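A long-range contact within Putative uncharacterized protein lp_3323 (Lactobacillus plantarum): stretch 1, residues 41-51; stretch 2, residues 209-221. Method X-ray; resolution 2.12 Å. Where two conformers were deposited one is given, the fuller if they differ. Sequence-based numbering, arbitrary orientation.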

# COMPACT_ATOMS: atom_id res chain seq x y z
N HIS A 41 24.37 -2.21 11.38
CA HIS A 41 22.92 -2.12 11.37
C HIS A 41 22.41 -1.27 10.21
O HIS A 41 23.17 -0.54 9.59
CB HIS A 41 22.42 -1.54 12.70
CG HIS A 41 22.61 -2.46 13.87
ND1 HIS A 41 23.82 -2.59 14.52
CD2 HIS A 41 21.74 -3.27 14.51
CE1 HIS A 41 23.68 -3.46 15.51
NE2 HIS A 41 22.43 -3.89 15.52
N TYR A 42 21.12 -1.36 9.93
CA TYR A 42 20.53 -0.59 8.83
C TYR A 42 20.78 0.92 9.00
O TYR A 42 21.09 1.61 8.03
CB TYR A 42 19.02 -0.88 8.70
CG TYR A 42 18.22 -0.36 9.86
CD1 TYR A 42 17.66 0.91 9.84
CD2 TYR A 42 18.08 -1.13 11.01
CE1 TYR A 42 16.95 1.41 10.94
CE2 TYR A 42 17.37 -0.65 12.12
CZ TYR A 42 16.81 0.62 12.08
OH TYR A 42 16.11 1.08 13.16
N HIS A 43 20.69 1.41 10.24
CA HIS A 43 20.86 2.84 10.47
C HIS A 43 22.33 3.28 10.36
O HIS A 43 22.60 4.45 10.10
CB HIS A 43 20.23 3.27 11.79
CG HIS A 43 20.74 2.51 12.97
ND1 HIS A 43 21.85 2.92 13.69
CD2 HIS A 43 20.31 1.37 13.55
CE1 HIS A 43 22.07 2.06 14.67
NE2 HIS A 43 21.15 1.10 14.60
N ASP A 44 23.26 2.35 10.53
CA ASP A 44 24.69 2.64 10.37
C ASP A 44 25.00 2.82 8.89
O ASP A 44 25.76 3.73 8.51
CB ASP A 44 25.53 1.51 10.96
CG ASP A 44 25.50 1.49 12.48
OD1 ASP A 44 25.45 2.57 13.10
OD2 ASP A 44 25.52 0.38 13.07
N ILE A 45 24.40 1.96 8.06
CA ILE A 45 24.44 2.11 6.60
C ILE A 45 23.86 3.46 6.16
O ILE A 45 24.51 4.22 5.46
CB ILE A 45 23.74 0.93 5.88
CG1 ILE A 45 24.49 -0.37 6.19
CG2 ILE A 45 23.69 1.17 4.35
CD1 ILE A 45 23.64 -1.62 6.08
N LEU A 46 22.64 3.77 6.61
CA LEU A 46 21.99 5.01 6.21
C LEU A 46 22.67 6.25 6.75
O LEU A 46 22.78 7.25 6.04
CB LEU A 46 20.50 5.01 6.58
CG LEU A 46 19.67 3.94 5.89
CD1 LEU A 46 18.40 3.75 6.65
CD2 LEU A 46 19.39 4.28 4.45
N ALA A 47 23.11 6.21 8.00
CA ALA A 47 23.76 7.37 8.59
C ALA A 47 25.02 7.76 7.80
O ALA A 47 25.28 8.95 7.60
CB ALA A 47 24.10 7.14 10.05
N ALA A 48 25.76 6.75 7.34
CA ALA A 48 26.95 6.95 6.51
C ALA A 48 26.61 7.53 5.13
O ALA A 48 27.23 8.51 4.70
CB ALA A 48 27.73 5.65 6.37
N ASP A 49 25.62 6.94 4.46
CA ASP A 49 25.15 7.42 3.16
C ASP A 49 24.59 8.84 3.21
O ASP A 49 24.69 9.58 2.23
CB ASP A 49 24.05 6.50 2.61
CG ASP A 49 24.55 5.10 2.31
OD1 ASP A 49 25.79 4.85 2.38
OD2 ASP A 49 23.70 4.22 2.01
N TRP A 50 23.99 9.20 4.34
CA TRP A 50 23.37 10.51 4.49
C TRP A 50 24.36 11.59 4.94
O TRP A 50 24.03 12.77 4.90
CB TRP A 50 22.21 10.45 5.48
CG TRP A 50 21.04 9.62 5.05
CD1 TRP A 50 20.80 9.12 3.80
CD2 TRP A 50 19.93 9.24 5.86
NE1 TRP A 50 19.61 8.42 3.80
CE2 TRP A 50 19.05 8.49 5.05
CE3 TRP A 50 19.59 9.45 7.20
CZ2 TRP A 50 17.87 7.94 5.54
CZ3 TRP A 50 18.42 8.91 7.68
CH2 TRP A 50 17.57 8.16 6.85
N ASP A 51 25.55 11.17 5.36
CA ASP A 51 26.54 12.04 6.00
C ASP A 51 25.88 12.88 7.08
O ASP A 51 25.83 14.12 7.01
CB ASP A 51 27.31 12.91 4.99
CG ASP A 51 28.55 13.58 5.60
OD1 ASP A 51 29.49 12.87 6.05
OD2 ASP A 51 28.57 14.83 5.64
N HIS A 209 20.54 -6.73 7.37
CA HIS A 209 20.60 -5.30 7.57
C HIS A 209 20.84 -4.50 6.30
O HIS A 209 20.27 -3.42 6.16
CB HIS A 209 21.62 -4.93 8.65
CG HIS A 209 21.10 -5.14 10.04
ND1 HIS A 209 20.34 -4.19 10.70
CD2 HIS A 209 21.19 -6.19 10.88
CE1 HIS A 209 20.02 -4.64 11.89
NE2 HIS A 209 20.52 -5.86 12.03
N ARG A 210 21.64 -5.01 5.37
CA ARG A 210 21.85 -4.35 4.09
C ARG A 210 20.53 -4.28 3.32
O ARG A 210 20.20 -3.25 2.70
CB ARG A 210 22.92 -5.08 3.27
CG ARG A 210 24.33 -4.84 3.78
CD ARG A 210 25.38 -5.25 2.77
NE ARG A 210 25.46 -6.69 2.57
CZ ARG A 210 26.08 -7.54 3.39
NH1 ARG A 210 26.68 -7.10 4.49
NH2 ARG A 210 26.10 -8.83 3.11
N VAL A 211 19.79 -5.38 3.37
CA VAL A 211 18.46 -5.46 2.74
C VAL A 211 17.54 -4.40 3.35
O VAL A 211 16.90 -3.63 2.63
CB VAL A 211 17.82 -6.87 2.86
CG1 VAL A 211 16.34 -6.85 2.48
CG2 VAL A 211 18.56 -7.88 1.99
N ILE A 212 17.49 -4.36 4.68
CA ILE A 212 16.61 -3.43 5.39
C ILE A 212 16.91 -1.97 5.05
O ILE A 212 15.99 -1.18 4.84
CB ILE A 212 16.67 -3.67 6.93
CG1 ILE A 212 15.98 -4.99 7.27
CG2 ILE A 212 16.03 -2.51 7.69
CD1 ILE A 212 16.27 -5.50 8.66
N ALA A 213 18.19 -1.63 4.97
CA ALA A 213 18.65 -0.30 4.56
C ALA A 213 18.17 0.07 3.17
O ALA A 213 17.69 1.19 2.95
CB ALA A 213 20.17 -0.23 4.63
N ARG A 214 18.28 -0.87 2.23
CA ARG A 214 17.76 -0.67 0.88
C ARG A 214 16.24 -0.47 0.88
O ARG A 214 15.73 0.43 0.22
CB ARG A 214 18.15 -1.84 -0.02
CG ARG A 214 19.65 -1.92 -0.28
CD ARG A 214 19.98 -2.90 -1.40
NE ARG A 214 19.78 -4.29 -1.02
CZ ARG A 214 20.76 -5.15 -0.75
NH1 ARG A 214 22.04 -4.78 -0.81
NH2 ARG A 214 20.46 -6.40 -0.43
N LYS A 215 15.53 -1.28 1.65
CA LYS A 215 14.07 -1.19 1.71
C LYS A 215 13.64 0.13 2.30
O LYS A 215 12.68 0.73 1.83
CB LYS A 215 13.47 -2.37 2.49
CG LYS A 215 13.54 -3.71 1.73
CD LYS A 215 12.71 -3.68 0.44
CE LYS A 215 13.02 -4.88 -0.47
NZ LYS A 215 14.02 -4.56 -1.54
N LEU A 216 14.36 0.60 3.32
CA LEU A 216 14.04 1.85 3.97
C LEU A 216 14.31 3.05 3.06
O LEU A 216 13.49 3.95 2.98
CB LEU A 216 14.77 1.99 5.31
CG LEU A 216 14.63 3.26 6.15
CD1 LEU A 216 13.19 3.70 6.36
CD2 LEU A 216 15.29 3.00 7.52
N GLN A 217 15.46 3.07 2.39
CA GLN A 217 15.76 4.18 1.47
C GLN A 217 14.70 4.29 0.36
O GLN A 217 14.20 5.39 0.09
CB GLN A 217 17.17 4.09 0.90
CG GLN A 217 17.61 5.33 0.11
CD GLN A 217 17.83 6.56 0.99
OE1 GLN A 217 18.60 6.53 1.94
NE2 GLN A 217 17.17 7.65 0.66
N SER A 218 14.33 3.16 -0.24
CA SER A 218 13.30 3.12 -1.28
C SER A 218 12.02 3.72 -0.77
O SER A 218 11.40 4.52 -1.45
CB SER A 218 13.00 1.68 -1.72
OG SER A 218 14.09 1.13 -2.41
N PHE A 219 11.63 3.32 0.44
CA PHE A 219 10.39 3.77 1.05
C PHE A 219 10.41 5.29 1.27
O PHE A 219 9.44 5.98 0.98
CB PHE A 219 10.12 3.02 2.36
CG PHE A 219 8.75 3.27 2.93
CD1 PHE A 219 7.67 2.52 2.51
CD2 PHE A 219 8.55 4.28 3.86
CE1 PHE A 219 6.40 2.76 3.01
CE2 PHE A 219 7.28 4.53 4.37
CZ PHE A 219 6.21 3.77 3.94
N LEU A 220 11.53 5.79 1.76
CA LEU A 220 11.69 7.22 2.01
C LEU A 220 11.60 8.02 0.72
O LEU A 220 10.93 9.06 0.69
CB LEU A 220 13.00 7.51 2.75
CG LEU A 220 13.11 6.98 4.18
CD1 LEU A 220 14.54 7.15 4.66
CD2 LEU A 220 12.16 7.71 5.12
N ASP A 221 12.26 7.53 -0.32
CA ASP A 221 12.23 8.15 -1.65
C ASP A 221 10.82 8.27 -2.22
O ASP A 221 10.51 9.23 -2.92
CB ASP A 221 13.13 7.38 -2.63
CG ASP A 221 14.62 7.53 -2.32
OD1 ASP A 221 14.99 8.38 -1.49
OD2 ASP A 221 15.44 6.79 -2.92
O HOH W 1 20.93 4.48 1.43

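The two stretches pack as helices, residues 42-50 against residues 209-221, with axes approaching to 8.4 Å and N-to-C directions 53° apart. Together they bury 566 Å², summed over both sides. The CA atoms come nearest at Tyr42 and Ala213, 4.7 Å apart, a separation that brings backbone close to backbone.

Along the second helix, contact begins at His209, whose CA-to-CB bond points toward the first stretch. Its ring meets the N-terminus of the shorter helix: Tyr42 N donates to His209 ND1 at 3.0 Å, but the N-H...acceptor angle of 135° makes this a weak hydrogen bond. Histidine suits the place because an unprotonated ring nitrogen can accept from a first-turn amide, which has no i-4 carbonyl partner within its own helix. The same ring receives the edge of His41 on its face in an offset edge-to-face pair, with centroids 4.8 Å apart and planes at 71°.

Arg210 contributes little, with 16 Å² of its surface covered by the first stretch. Its CA-to-CB bond points away, yet Ile45 CD1 lies 3.8 Å from Arg210 CA and 4.0 Å from Arg210 CG, so the contact uses backbone and the aliphatic start of the side chain. Val211, also directed away, makes no contact.

Ile212 and Ala213 help form the pocket for Tyr42, whose side chain acts as a knob among His209, Ile212, Ala213 and Leu216. Tyr42 CB is 3.6 Å from Ile212 CG2 and 4.3 Å from Ala213 CB. A chi1 of 68° (p) accompanies this placement, and the hydroxyl of the buried tyrosine is satisfied elsewhere in the structure. Ala213 is the small residue at the closest CA register, its methyl pointing toward the first helix: Ala213 CB is 3.8 Å from Ile45 CG2 and 4.4 Å from Leu46 CG. Both of those branched side chains have chi1 in m and chi2 in t, and both start toward the second helix.

After Arg214 and Lys215, which do not touch the first stretch, Leu216 returns to the interface. Leu216 CD2 sits 3.3 Å from Leu46 CD1, a tight apolar contact, and 3.9 Å from Tyr42 CD1. Leucine supplies methyl groups to this buried, apolar surface.

Gln217 provides the better-aligned of the two direct hydrogen bonds. Its CA-to-CB bond points sideways, but the end of the side chain comes nearer, with chi1 in t and chi2 in p. Trp50 NE1 donates to Gln217 OE1 at 2.8 Å and 159°, and the oxygen lies near the plane of the indole at its edge, as an in-plane N-H requires. Water 1 donates to Gln217 OE1 at 3.1 Å and to Asp49 OD2 at 2.8 Å, adding a bridge. Gln217 NE2 donates to Asp221 OD1 at 3.1 Å and 157°, so both ends of the amide are engaged.

Leu220 closes the contact: Leu220 CD1 lies 3.5 Å from Trp50 CZ2, also at the ring edge, giving the buried indole an apolar neighbour beside its polar one.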